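Side-chain contacts in L-ribulose 3-epimerase (Methylomonas sp. DH-1, PDB 7CJ7), which catalyses the reversible C3 epimerisation of ketoses, most actively L-ribulose, as a manganese-dependent homodimer with a TIM-barrel fold: residues R6-G11 with N63-A68; D46-D51 with G89-R94; N130-M135 with D173-P178. All blocks are in the same frame, centred on the assembly; numbering follows the deposited sequence.

Contact 1 of 3, residues R6-G11 with N63-A68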
loop_
_atom_site.group_PDB
_atom_site.type_symbol
_atom_site.label_atom_id
_atom_site.label_comp_id
_atom_site.label_asym_id
_atom_site.label_seq_id
_atom_site.Cartn_x
_atom_site.Cartn_y
_atom_site.Cartn_z
ATOM N N ARG A 6 -22.074 -12.742 16.440
ATOM C CA ARG A 6 -21.721 -14.170 16.564
ATOM C C ARG A 6 -20.486 -14.425 15.706
ATOM O O ARG A 6 -20.257 -13.675 14.729
ATOM C CB ARG A 6 -22.907 -15.035 16.145
ATOM C CG ARG A 6 -23.292 -14.861 14.683
ATOM C CD ARG A 6 -24.407 -15.806 14.254
ATOM N NE ARG A 6 -25.719 -15.185 14.336
ATOM C CZ ARG A 6 -26.844 -15.730 13.877
ATOM N NH1 ARG A 6 -26.827 -16.920 13.294
ATOM N NH2 ARG A 6 -27.986 -15.080 14.000
ATOM N N LEU A 7 -19.713 -15.442 16.069
ATOM C CA LEU A 7 -18.633 -15.957 15.202
ATOM C C LEU A 7 -19.284 -16.557 13.955
ATOM O O LEU A 7 -20.015 -17.527 14.077
ATOM C CB LEU A 7 -17.817 -17.003 15.965
ATOM C CG LEU A 7 -16.629 -17.562 15.194
ATOM C CD1 LEU A 7 -15.731 -16.445 14.703
ATOM C CD2 LEU A 7 -15.847 -18.546 16.047
ATOM N N GLU A 8 -19.036 -15.973 12.789
ATOM C CA GLU A 8 -19.599 -16.472 11.509
ATOM C C GLU A 8 -18.615 -16.093 10.411
ATOM O O GLU A 8 -17.892 -15.101 10.584
ATOM C CB GLU A 8 -21.000 -15.921 11.254
ATOM C CG GLU A 8 -21.140 -14.427 11.496
ATOM C CD GLU A 8 -22.537 -13.900 11.189
ATOM O OE1 GLU A 8 -22.816 -12.733 11.482
ATOM O OE2 GLU A 8 -23.343 -14.663 10.647
ATOM N N TYR A 9 -18.587 -16.890 9.344
ATOM C CA TYR A 9 -17.615 -16.766 8.240
ATOM C C TYR A 9 -18.338 -16.325 6.973
ATOM O O TYR A 9 -19.398 -16.877 6.614
ATOM C CB TYR A 9 -16.871 -18.083 8.052
ATOM C CG TYR A 9 -16.241 -18.585 9.322
ATOM C CD1 TYR A 9 -14.944 -18.248 9.664
ATOM C CD2 TYR A 9 -16.975 -19.336 10.219
ATOM C CE1 TYR A 9 -14.374 -18.700 10.839
ATOM C CE2 TYR A 9 -16.422 -19.793 11.400
ATOM C CZ TYR A 9 -15.111 -19.486 11.706
ATOM O OH TYR A 9 -14.576 -19.938 12.879
ATOM N N GLY A 10 -17.738 -15.362 6.288
ATOM C CA GLY A 10 -18.357 -14.723 5.120
ATOM C C GLY A 10 -17.373 -14.538 3.992
ATOM O O GLY A 10 -16.137 -14.613 4.230
ATOM N N GLY A 11 -17.913 -14.363 2.790
ATOM C CA GLY A 11 -17.150 -14.035 1.580
ATOM C C GLY A 11 -17.570 -12.682 1.053
ATOM O O GLY A 11 -18.777 -12.391 1.041
ATOM N N ASN A 63 -30.322 -19.925 1.816
ATOM C CA ASN A 63 -30.171 -19.955 3.294
ATOM C C ASN A 63 -28.862 -19.265 3.686
ATOM O O ASN A 63 -28.034 -19.868 4.396
ATOM C CB ASN A 63 -30.180 -21.369 3.870
ATOM C CG ASN A 63 -30.274 -21.380 5.378
ATOM O OD1 ASN A 63 -29.683 -22.231 6.043
ATOM N ND2 ASN A 63 -30.994 -20.424 5.933
ATOM N N LEU A 64 -28.683 -18.039 3.222
ATOM C CA LEU A 64 -27.458 -17.256 3.482
ATOM C C LEU A 64 -27.838 -15.968 4.211
ATOM O O LEU A 64 -28.897 -15.428 3.931
ATOM C CB LEU A 64 -26.798 -16.975 2.132
ATOM C CG LEU A 64 -25.325 -16.610 2.183
ATOM C CD1 LEU A 64 -24.496 -17.754 2.742
ATOM C CD2 LEU A 64 -24.838 -16.214 0.797
ATOM N N ARG A 65 -26.978 -15.488 5.105
ATOM C CA ARG A 65 -27.149 -14.160 5.740
ATOM C C ARG A 65 -26.344 -13.136 4.927
ATOM O O ARG A 65 -25.560 -13.538 4.024
ATOM C CB ARG A 65 -26.741 -14.233 7.214
ATOM C CG ARG A 65 -27.609 -15.175 8.035
ATOM C CD ARG A 65 -27.418 -15.056 9.531
ATOM N NE ARG A 65 -26.100 -15.421 10.033
ATOM C CZ ARG A 65 -25.665 -16.678 10.214
ATOM N NH1 ARG A 65 -26.436 -17.701 9.887
ATOM N NH2 ARG A 65 -24.453 -16.919 10.700
ATOM N N ALA A 66 -26.528 -11.850 5.212
ATOM C CA ALA A 66 -25.771 -10.774 4.545
ATOM C C ALA A 66 -25.353 -9.720 5.568
ATOM O O ALA A 66 -26.128 -9.421 6.491
ATOM C CB ALA A 66 -26.589 -10.176 3.427
ATOM N N HIS A 67 -24.139 -9.211 5.409
ATOM C CA HIS A 67 -23.672 -7.946 6.012
ATOM C C HIS A 67 -23.282 -7.038 4.849
ATOM O O HIS A 67 -23.272 -7.502 3.710
ATOM C CB HIS A 67 -22.537 -8.186 7.016
ATOM C CG HIS A 67 -22.927 -9.021 8.185
ATOM N ND1 HIS A 67 -23.986 -8.682 9.022
ATOM C CD2 HIS A 67 -22.399 -10.164 8.675
ATOM C CE1 HIS A 67 -24.081 -9.585 9.983
ATOM N NE2 HIS A 67 -23.117 -10.506 9.790
ATOM N N ALA A 68 -22.985 -5.778 5.106
ATOM C CA ALA A 68 -22.665 -4.828 4.021
ATOM C C ALA A 68 -21.419 -4.030 4.390
ATOM O O ALA A 68 -21.250 -3.687 5.547
ATOM C CB ALA A 68 -23.845 -3.929 3.761
#
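Glu-8 and His-67 meet inside the TIM barrel, near the start of strands 8-12 and 65-72. Strand 39-43 lies between these two in the sheet, so side chains alone bridge them. Glu-8 turns its CG into the tight slot between backbone N and carbonyl carbon (chi1 46°), and the chain then runs out extended, bringing the carboxylate to two basic partners, one for each oxygen. OE1 accepts from His-67 NE2 at 2.8 Å in a nearly straight bond. The oxygen sits in the imidazole plane, yet the nitrogen comes from above the carboxylate, and the two flat groups stand 81° apart. OE2 goes to Arg-65, whose guanidinium is nearly coplanar with the carboxylate and offers NE and NH2 side-on to that single atom. The Arg-65 NH2 to Glu-8 OE2 distance of this salt bridge is short, 2.5 Å; Arg-65 NE is 2.9 Å from Glu-8 OE2 by a more bent bond. Gripped at both oxygens, the carboxylate is fixed in rotation. Tyr-39 of the intervening strand meets the His-67 ring edge-to-face, and Pro-242 touches both Glu-8 and His-67. Farther out, Arg-6 lays its guanidinium on that of Arg-65, planes 28° apart, where the negative charge of Glu-8 probably offsets the pairing of like groups. Arg-6 NH1 stands over the centre of the Arg-65 group, 3.3 Å from its CZ.

Contact 2 of 3, residues D46-D51 with G89-R94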
loop_
_atom_site.group_PDB
_atom_site.type_symbol
_atom_site.label_atom_id
_atom_site.label_comp_id
_atom_site.label_asym_id
_atom_site.label_seq_id
_atom_site.Cartn_x
_atom_site.Cartn_y
_atom_site.Cartn_z
ATOM N N ASP A 46 -22.840 2.074 -4.119
ATOM C CA ASP A 46 -24.065 2.794 -4.571
ATOM C C ASP A 46 -25.289 2.047 -4.060
ATOM O O ASP A 46 -25.830 1.185 -4.745
ATOM C CB ASP A 46 -24.115 2.953 -6.090
ATOM C CG ASP A 46 -25.329 3.730 -6.581
ATOM O OD1 ASP A 46 -26.263 3.984 -5.775
ATOM O OD2 ASP A 46 -25.336 4.073 -7.763
ATOM N N PRO A 47 -25.776 2.358 -2.841
ATOM C CA PRO A 47 -26.844 1.564 -2.239
ATOM C C PRO A 47 -28.208 1.743 -2.926
ATOM O O PRO A 47 -29.107 1.017 -2.582
ATOM C CB PRO A 47 -26.878 2.042 -0.779
ATOM C CG PRO A 47 -26.289 3.437 -0.815
ATOM C CD PRO A 47 -25.326 3.469 -1.988
ATOM N N TRP A 48 -28.335 2.669 -3.882
ATOM C CA TRP A 48 -29.588 2.870 -4.666
ATOM C C TRP A 48 -29.650 1.879 -5.834
ATOM O O TRP A 48 -30.727 1.766 -6.428
ATOM C CB TRP A 48 -29.713 4.315 -5.164
ATOM C CG TRP A 48 -29.978 5.299 -4.068
ATOM C CD1 TRP A 48 -31.189 5.624 -3.528
ATOM C CD2 TRP A 48 -28.999 6.083 -3.365
ATOM N NE1 TRP A 48 -31.030 6.560 -2.541
ATOM C CE2 TRP A 48 -29.699 6.863 -2.420
ATOM C CE3 TRP A 48 -27.608 6.211 -3.450
ATOM C CZ2 TRP A 48 -29.048 7.746 -1.561
ATOM C CZ3 TRP A 48 -26.966 7.090 -2.604
ATOM C CH2 TRP A 48 -27.678 7.839 -1.669
ATOM N N GLN A 49 -28.545 1.190 -6.135
ATOM C CA GLN A 49 -28.388 0.352 -7.356
ATOM C C GLN A 49 -28.932 -1.056 -7.098
ATOM O O GLN A 49 -29.163 -1.790 -8.074
ATOM C CB GLN A 49 -26.914 0.282 -7.757
ATOM C CG GLN A 49 -26.695 0.117 -9.251
ATOM C CD GLN A 49 -27.223 1.286 -10.048
ATOM O OE1 GLN A 49 -26.544 1.822 -10.923
ATOM N NE2 GLN A 49 -28.444 1.698 -9.750
ATOM N N ILE A 50 -29.119 -1.426 -5.835
ATOM C CA ILE A 50 -29.410 -2.831 -5.429
ATOM C C ILE A 50 -30.926 -3.060 -5.450
ATOM O O ILE A 50 -31.655 -2.238 -4.876
ATOM C CB ILE A 50 -28.789 -3.140 -4.055
ATOM C CG1 ILE A 50 -29.176 -4.530 -3.566
ATOM C CG2 ILE A 50 -29.154 -2.094 -3.029
ATOM C CD1 ILE A 50 -28.275 -5.052 -2.477
ATOM N N ASP A 51 -31.375 -4.132 -6.107
ATOM C CA ASP A 51 -32.779 -4.612 -6.026
ATOM C C ASP A 51 -32.919 -5.396 -4.721
ATOM O O ASP A 51 -32.564 -6.582 -4.692
ATOM C CB ASP A 51 -33.185 -5.443 -7.247
ATOM C CG ASP A 51 -34.654 -5.845 -7.260
ATOM O OD1 ASP A 51 -35.276 -5.881 -6.171
ATOM O OD2 ASP A 51 -35.164 -6.153 -8.358
ATOM N N GLY A 89 -22.837 12.434 2.024
ATOM C CA GLY A 89 -22.280 11.254 2.704
ATOM C C GLY A 89 -23.246 10.719 3.742
ATOM O O GLY A 89 -23.476 9.491 3.774
ATOM N N ASP A 90 -23.809 11.604 4.566
ATOM C CA ASP A 90 -24.803 11.225 5.607
ATOM C C ASP A 90 -25.956 10.489 4.913
ATOM O O ASP A 90 -26.398 9.445 5.434
ATOM C CB ASP A 90 -25.337 12.441 6.376
ATOM C CG ASP A 90 -24.381 13.067 7.385
ATOM O OD1 ASP A 90 -23.286 12.499 7.613
ATOM O OD2 ASP A 90 -24.736 14.145 7.930
ATOM N N GLU A 91 -26.411 11.014 3.770
ATOM C CA GLU A 91 -27.563 10.479 2.996
ATOM C C GLU A 91 -27.207 9.091 2.450
ATOM O O GLU A 91 -28.020 8.170 2.612
ATOM C CB GLU A 91 -27.950 11.468 1.902
ATOM C CG GLU A 91 -29.035 10.969 0.974
ATOM C CD GLU A 91 -29.262 11.890 -0.218
ATOM O OE1 GLU A 91 -28.354 12.006 -1.085
ATOM O OE2 GLU A 91 -30.332 12.510 -0.267
ATOM N N LEU A 92 -26.020 8.924 1.866
ATOM C CA LEU A 92 -25.563 7.597 1.373
ATOM C C LEU A 92 -25.524 6.609 2.550
ATOM O O LEU A 92 -25.987 5.470 2.400
ATOM C CB LEU A 92 -24.201 7.725 0.690
ATOM C CG LEU A 92 -23.773 6.501 -0.123
ATOM C CD1 LEU A 92 -22.801 6.889 -1.226
ATOM C CD2 LEU A 92 -23.162 5.442 0.772
ATOM N N LEU A 93 -24.980 7.007 3.696
ATOM C CA LEU A 93 -24.822 6.065 4.838
ATOM C C LEU A 93 -26.202 5.672 5.396
ATOM O O LEU A 93 -26.387 4.493 5.793
ATOM C CB LEU A 93 -23.929 6.716 5.892
ATOM C CG LEU A 93 -22.466 6.870 5.482
ATOM C CD1 LEU A 93 -21.754 7.855 6.396
ATOM C CD2 LEU A 93 -21.754 5.517 5.464
ATOM N N ARG A 94 -27.154 6.604 5.421
ATOM C CA ARG A 94 -28.547 6.303 5.845
ATOM C C ARG A 94 -29.143 5.268 4.882
ATOM O O ARG A 94 -29.735 4.285 5.351
ATOM C CB ARG A 94 -29.381 7.590 5.929
ATOM C CG ARG A 94 -29.074 8.456 7.148
ATOM C CD ARG A 94 -30.196 9.448 7.404
ATOM N NE ARG A 94 -30.417 10.296 6.240
ATOM C CZ ARG A 94 -29.788 11.446 6.013
ATOM N NH1 ARG A 94 -28.928 11.910 6.901
ATOM N NH2 ARG A 94 -30.034 12.139 4.913
#
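A type I turn with an Asx turn inside it, in the loop that leaves barrel strand 39-43, presents Pro-47 and Trp-48 to the outer helix 83-102 of the TIM barrel, where they pack on Leu-92 and Glu-91. No hydrogen bond crosses; the contact is apolar. The Pro-47 ring meets the Leu-92 side chain at about a right angle, with Pro-47 CD 3.9 Å from Leu-92 CG. Leu-92 holds its CG anti to the backbone N (chi1 -167°), which carries CG and CD2 against the CG and CD of the proline ring; Leu-70 and Leu-72 of strand 65-72 also touch it. Trp-48 reaches past Pro-47 with the six-membered end of its indole, and Pro-47 CG sits over one face of that ring system, offset toward its border. Trp-48 CH2 comes within 3.7 Å of Leu-92 CA, so the indole rests against the helix backbone as well as the leucine. The turn is held by its own polar group: Asp-46 OD1 accepts from Trp-48 N at 3.1 Å, fixing the backbone from which the indole springs. Lys-95, one turn on from Glu-91, touches both Pro-47 and Trp-48. On the more exposed side of the contact, the aliphatic part of Glu-91 meets the indole edge, Trp-48 CZ2 lying 4.1 Å from Glu-91 CG.

Contact 3 of 3, residues N130-M135 with D173-P178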
loop_
_atom_site.group_PDB
_atom_site.type_symbol
_atom_site.label_atom_id
_atom_site.label_comp_id
_atom_site.label_asym_id
_atom_site.label_seq_id
_atom_site.Cartn_x
_atom_site.Cartn_y
_atom_site.Cartn_z
ATOM N N ASN A 130 -14.971 16.297 11.686
ATOM C CA ASN A 130 -16.150 16.058 10.810
ATOM C C ASN A 130 -16.430 14.550 10.729
ATOM O O ASN A 130 -17.599 14.150 10.815
ATOM C CB ASN A 130 -15.949 16.708 9.437
ATOM C CG ASN A 130 -15.970 18.219 9.513
ATOM O OD1 ASN A 130 -16.338 18.780 10.544
ATOM N ND2 ASN A 130 -15.564 18.883 8.440
ATOM N N SER A 131 -15.394 13.729 10.594
ATOM C CA SER A 131 -15.518 12.248 10.527
ATOM C C SER A 131 -16.129 11.715 11.830
ATOM O O SER A 131 -17.100 10.950 11.789
ATOM C CB SER A 131 -14.182 11.633 10.274
ATOM O OG SER A 131 -14.336 10.261 9.965
ATOM N N VAL A 132 -15.593 12.134 12.972
ATOM C CA VAL A 132 -16.110 11.719 14.311
ATOM C C VAL A 132 -17.605 12.055 14.393
ATOM O O VAL A 132 -18.408 11.177 14.801
ATOM C CB VAL A 132 -15.321 12.391 15.447
ATOM C CG1 VAL A 132 -15.984 12.168 16.797
ATOM C CG2 VAL A 132 -13.889 11.884 15.483
ATOM N N ALA A 133 -17.978 13.287 14.059
ATOM C CA ALA A 133 -19.375 13.757 14.183
ATOM C C ALA A 133 -20.263 12.911 13.265
ATOM O O ALA A 133 -21.356 12.505 13.698
ATOM C CB ALA A 133 -19.468 15.226 13.853
ATOM N N ALA A 134 -19.807 12.663 12.035
ATOM C CA ALA A 134 -20.559 11.866 11.039
ATOM C C ALA A 134 -20.790 10.464 11.595
ATOM O O ALA A 134 -21.883 9.901 11.380
ATOM C CB ALA A 134 -19.822 11.815 9.724
ATOM N N MET A 135 -19.794 9.889 12.275
ATOM C CA MET A 135 -19.926 8.498 12.769
ATOM C C MET A 135 -20.854 8.479 13.988
ATOM O O MET A 135 -21.543 7.460 14.195
ATOM C CB MET A 135 -18.568 7.872 13.084
ATOM C CG MET A 135 -17.727 7.639 11.834
ATOM S SD MET A 135 -18.527 6.611 10.566
ATOM C CE MET A 135 -19.409 7.844 9.608
ATOM N N ASP A 173 -12.972 6.440 20.673
ATOM C CA ASP A 173 -13.137 7.047 22.020
ATOM C C ASP A 173 -13.841 8.398 21.874
ATOM O O ASP A 173 -14.650 8.737 22.743
ATOM C CB ASP A 173 -11.804 7.245 22.736
ATOM C CG ASP A 173 -11.171 5.965 23.237
ATOM O OD1 ASP A 173 -11.911 4.982 23.429
ATOM O OD2 ASP A 173 -9.928 5.971 23.443
ATOM N N GLU A 174 -13.549 9.136 20.802
ATOM C CA GLU A 174 -14.175 10.457 20.522
ATOM C C GLU A 174 -15.594 10.226 19.987
ATOM O O GLU A 174 -16.491 11.001 20.334
ATOM C CB GLU A 174 -13.305 11.282 19.566
ATOM C CG GLU A 174 -11.921 11.602 20.121
ATOM C CD GLU A 174 -10.929 12.205 19.132
ATOM O OE1 GLU A 174 -9.703 12.108 19.374
ATOM O OE2 GLU A 174 -11.371 12.774 18.115
ATOM N N VAL A 175 -15.813 9.190 19.178
ATOM C CA VAL A 175 -17.181 8.858 18.698
ATOM C C VAL A 175 -18.045 8.516 19.918
ATOM O O VAL A 175 -19.146 9.058 20.046
ATOM C CB VAL A 175 -17.146 7.705 17.682
ATOM C CG1 VAL A 175 -18.551 7.214 17.378
ATOM C CG2 VAL A 175 -16.399 8.128 16.424
ATOM N N ASN A 176 -17.542 7.631 20.775
ATOM C CA ASN A 176 -18.172 7.272 22.066
ATOM C C ASN A 176 -19.616 6.802 21.845
ATOM O O ASN A 176 -20.538 7.376 22.454
ATOM C CB ASN A 176 -18.150 8.458 23.025
ATOM C CG ASN A 176 -18.496 7.999 24.418
ATOM O OD1 ASN A 176 -18.207 6.857 24.757
ATOM N ND2 ASN A 176 -19.099 8.868 25.207
ATOM N N ARG A 177 -19.802 5.789 21.004
ATOM C CA ARG A 177 -21.114 5.155 20.742
ATOM C C ARG A 177 -20.990 3.655 20.968
ATOM O O ARG A 177 -20.039 3.036 20.501
ATOM C CB ARG A 177 -21.576 5.487 19.322
ATOM C CG ARG A 177 -21.937 6.952 19.130
ATOM C CD ARG A 177 -23.070 7.373 20.039
ATOM N NE ARG A 177 -23.664 8.640 19.657
ATOM C CZ ARG A 177 -23.263 9.815 20.111
ATOM N NH1 ARG A 177 -22.238 9.876 20.939
ATOM N NH2 ARG A 177 -23.877 10.924 19.736
ATOM N N PRO A 178 -21.954 3.034 21.682
ATOM C CA PRO A 178 -21.850 1.620 22.052
ATOM C C PRO A 178 -21.948 0.656 20.859
ATOM O O PRO A 178 -21.528 -0.487 20.989
ATOM C CB PRO A 178 -23.048 1.411 22.992
ATOM C CG PRO A 178 -24.042 2.474 22.572
ATOM C CD PRO A 178 -23.191 3.665 22.179
#
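Val-132 packs against Glu-174 and Val-175 where two outer helices of the TIM barrel, 125-143 and 165-175, come together. The backbones are close here, with Val-132 CA and Val-175 CA 5.3 Å apart. With its CG1 anti to the backbone N (chi1 170°), Val-132 sends both methyls at the end of the second helix: CG1 lies 3.8 Å from Val-175 N, while CG2 meets the carboxylate of Glu-174, 3.7 Å from its OE2. Val-175 answers with its own CG2, which touches Val-132 CG1 and, at 4.0 Å, Met-135 CB; beyond CB the methionine chain bends away from this helix. An alanine in place of Val-132 removes both methyls and would probably open a gap between the helices, taking away the apolar surface against which the Glu-174 chain and the Val-175 backbone rest. Phe-171, one turn before Val-175 on helix 165-175, touches both Val-132 and Met-135. Farther out, Gln-136 NE2 hydrogen-bonds Val-175 O at the helix end, and Asp-140 OD1 forms a salt bridge with Arg-177 NE in the loop that follows. Asn-176 takes a positive phi as the chain leaves the helix, and its O receives a weak hydrogen bond, 3.4 Å long, from Arg-177 NH1.

From the N terminus, residues 6-11 enter the first barrel strand, and contact 1 closes when the chain, after helix 22-35, the second strand and helix 52-61, reaches the third at 63-68. Contact 2 opens inside that loop, at 46-51, and closes beyond it at 89-94, so the two cross. Strand 65-72 leads through a loop into helix 83-102, joining one contact to the other. Contact 3 follows both in series, closing the loop from helix 125-143 to the end of helix 165-175. Contact 1 thus ties strands inside the barrel, contact 2 a strand-to-helix loop to the outer layer, and contact 3 two outer helices. Contacts 2 and 3 touch through Leu-93 and Met-135, where helices 83-102 and 125-143 pack together.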